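Local coordinates for protein galactose-binding lectin (Arachis hypogaea, PDB 2PEL) that binds carbohydrates with specificity for D-galactose, as a homotetrameric legume lectin that carries calcium and manganese, at residues A[16-21]-A[44-49]. Residues are numbered along the deposited sequence; the frame is centred on the assembly and turned at random.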
loop_
_atom_site.group_PDB
_atom_site.type_symbol
_atom_site.label_atom_id
_atom_site.label_comp_id
_atom_site.label_asym_id
_atom_site.label_seq_id
_atom_site.Cartn_x
_atom_site.Cartn_y
_atom_site.Cartn_z
ATOM N N PRO A 16 -14.663 -1.418 -14.164
ATOM C CA PRO A 16 -14.379 -0.187 -14.892
ATOM C C PRO A 16 -12.897 0.058 -15.131
ATOM O O PRO A 16 -12.578 0.850 -16.047
ATOM C CB PRO A 16 -14.990 0.909 -14.013
ATOM C CG PRO A 16 -16.017 0.226 -13.157
ATOM C CD PRO A 16 -15.491 -1.176 -12.958
ATOM N N ALA A 17 -11.993 -0.543 -14.369
ATOM C CA ALA A 17 -10.555 -0.281 -14.566
ATOM C C ALA A 17 -9.864 -1.089 -15.645
ATOM O O ALA A 17 -8.686 -0.836 -15.946
ATOM C CB ALA A 17 -9.811 -0.456 -13.235
ATOM N N ILE A 18 -10.533 -2.056 -16.229
ATOM C CA ILE A 18 -10.030 -2.916 -17.278
ATOM C C ILE A 18 -10.834 -2.843 -18.586
ATOM O O ILE A 18 -12.036 -3.074 -18.533
ATOM C CB ILE A 18 -10.163 -4.437 -16.878
ATOM C CG1 ILE A 18 -9.478 -4.703 -15.536
ATOM C CG2 ILE A 18 -9.617 -5.354 -18.011
ATOM C CD1 ILE A 18 -9.942 -6.080 -14.932
ATOM N N ASN A 19 -10.134 -2.636 -19.664
ATOM C CA ASN A 19 -10.603 -2.559 -21.022
ATOM C C ASN A 19 -10.238 -3.894 -21.708
ATOM O O ASN A 19 -9.057 -4.254 -21.626
ATOM C CB ASN A 19 -9.863 -1.496 -21.821
ATOM C CG ASN A 19 -10.102 -0.031 -21.589
ATOM O OD1 ASN A 19 -9.275 0.773 -22.103
ATOM N ND2 ASN A 19 -11.140 0.394 -20.865
ATOM N N PHE A 20 -11.174 -4.521 -22.365
ATOM C CA PHE A 20 -10.934 -5.784 -23.112
ATOM C C PHE A 20 -10.997 -5.455 -24.599
ATOM O O PHE A 20 -11.826 -4.640 -25.033
ATOM C CB PHE A 20 -11.873 -6.899 -22.681
ATOM C CG PHE A 20 -11.771 -7.257 -21.221
ATOM C CD1 PHE A 20 -10.774 -8.096 -20.761
ATOM C CD2 PHE A 20 -12.694 -6.742 -20.302
ATOM C CE1 PHE A 20 -10.679 -8.440 -19.420
ATOM C CE2 PHE A 20 -12.618 -7.070 -18.954
ATOM C CZ PHE A 20 -11.605 -7.919 -18.516
ATOM N N GLN A 21 -10.123 -6.040 -25.378
ATOM C CA GLN A 21 -10.095 -5.812 -26.836
ATOM C C GLN A 21 -9.935 -7.215 -27.443
ATOM O O GLN A 21 -9.053 -7.949 -26.965
ATOM C CB GLN A 21 -9.026 -4.846 -27.296
ATOM C CG GLN A 21 -8.972 -3.544 -26.519
ATOM C CD GLN A 21 -8.001 -2.554 -27.127
ATOM O OE1 GLN A 21 -6.900 -2.981 -27.515
ATOM N NE2 GLN A 21 -8.326 -1.271 -27.259
ATOM N N GLY A 44 -6.445 -11.189 -28.507
ATOM C CA GLY A 44 -7.096 -10.740 -27.260
ATOM C C GLY A 44 -6.101 -9.778 -26.571
ATOM O O GLY A 44 -4.907 -10.083 -26.491
ATOM N N ARG A 45 -6.565 -8.640 -26.107
ATOM C CA ARG A 45 -5.692 -7.662 -25.426
ATOM C C ARG A 45 -6.467 -7.154 -24.216
ATOM O O ARG A 45 -7.700 -7.081 -24.310
ATOM C CB ARG A 45 -5.283 -6.545 -26.375
ATOM C CG ARG A 45 -4.826 -7.078 -27.733
ATOM C CD ARG A 45 -4.040 -6.080 -28.510
ATOM N NE ARG A 45 -4.519 -4.709 -28.297
ATOM C CZ ARG A 45 -3.891 -3.666 -28.871
ATOM N NH1 ARG A 45 -2.843 -3.846 -29.681
ATOM N NH2 ARG A 45 -4.250 -2.398 -28.614
ATOM N N VAL A 46 -5.787 -6.877 -23.133
ATOM C CA VAL A 46 -6.397 -6.360 -21.894
ATOM C C VAL A 46 -5.567 -5.108 -21.556
ATOM O O VAL A 46 -4.325 -5.090 -21.765
ATOM C CB VAL A 46 -6.503 -7.475 -20.862
ATOM C CG1 VAL A 46 -5.180 -7.937 -20.267
ATOM C CG2 VAL A 46 -7.407 -7.076 -19.708
ATOM N N LEU A 47 -6.215 -4.042 -21.086
ATOM C CA LEU A 47 -5.475 -2.807 -20.766
ATOM C C LEU A 47 -5.945 -2.161 -19.464
ATOM O O LEU A 47 -7.127 -2.314 -19.132
ATOM C CB LEU A 47 -5.604 -1.764 -21.900
ATOM C CG LEU A 47 -4.794 -2.014 -23.175
ATOM C CD1 LEU A 47 -5.606 -2.750 -24.220
ATOM C CD2 LEU A 47 -4.364 -0.673 -23.752
ATOM N N TYR A 48 -4.982 -1.488 -18.820
ATOM C CA TYR A 48 -5.364 -0.728 -17.613
ATOM C C TYR A 48 -6.149 0.426 -18.299
ATOM O O TYR A 48 -5.585 1.095 -19.184
ATOM C CB TYR A 48 -4.174 -0.218 -16.796
ATOM C CG TYR A 48 -4.618 0.590 -15.607
ATOM C CD1 TYR A 48 -5.519 0.012 -14.701
ATOM C CD2 TYR A 48 -4.189 1.901 -15.371
ATOM C CE1 TYR A 48 -5.999 0.691 -13.572
ATOM C CE2 TYR A 48 -4.652 2.597 -14.247
ATOM C CZ TYR A 48 -5.542 1.996 -13.374
ATOM O OH TYR A 48 -5.955 2.703 -12.272
ATOM N N ALA A 49 -7.388 0.614 -17.930
ATOM C CA ALA A 49 -8.294 1.593 -18.516
ATOM C C ALA A 49 -7.915 3.059 -18.443
ATOM O O ALA A 49 -8.391 3.825 -19.296
ATOM C CB ALA A 49 -9.707 1.423 -17.922
#
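Residues 18-21 pair with residues 44-48 as antiparallel strands at one margin of the seven-stranded sheet, where strand 18-22 is the outermost strand within the chain. Asn19 and Leu47 form a hydrogen-bonded pair, with Asn19 N to Leu47 O at 3.1 Å and nearly straight. Gln21 and Arg45 form the next such pair. Ala49 N also donates to Ala17 O at 2.8 Å, from above the carbonyl plane, one residue before strand 18-22 begins.

On the face with Gln21 and Arg45, the pair is also joined by side chains. The Arg45 chain bends at chi3 (-35°), and its guanidinium meets the Gln21 amide side-on, the two planes 18° apart. Gln21 OE1 accepts from NE of Arg45 at 3.0 Å and from NH2 of Arg45 at 2.9 Å. Both bonds are bent at the hydrogen. Outside the pair, Gln21 NE2 is held by Thr94 O, Arg45 NH1 by Gly107 O, and Arg45 NH2 is also hydrogen-bonded to Thr94 OG1. Leu47 CD1 packs 3.5 Å from Gln21 OE1. Farther along, ND2 of Asn19 comes within 3.4 Å of CB of Ala49, and OD1 of Asn19 accepts a hydrogen bond from Lys203 NZ.

Ile18, Phe20, Val46 and Tyr48 lie on the other face, where side chains meet through apolar contacts. CG2 of Val46 touches two neighbours on the facing strand, 3.3 Å from CG2 of Ile18, a tight contact, and 3.6 Å from CE1 of Phe20. Ile18 CG2 also rests over one face of the Phe20 ring, toward its rim. Phe20 and Val46 both touch Ile32. At the far end, Ala17 CB meets Tyr48 CE1, and both residues pack on Met50 of the second subunit.

The arrangement is that of an outermost strand hydrogen-bonded to its inner neighbour, which bonds on to strand 201-209, in the antiparallel beta sandwich of legume lectins, away from the metal sites.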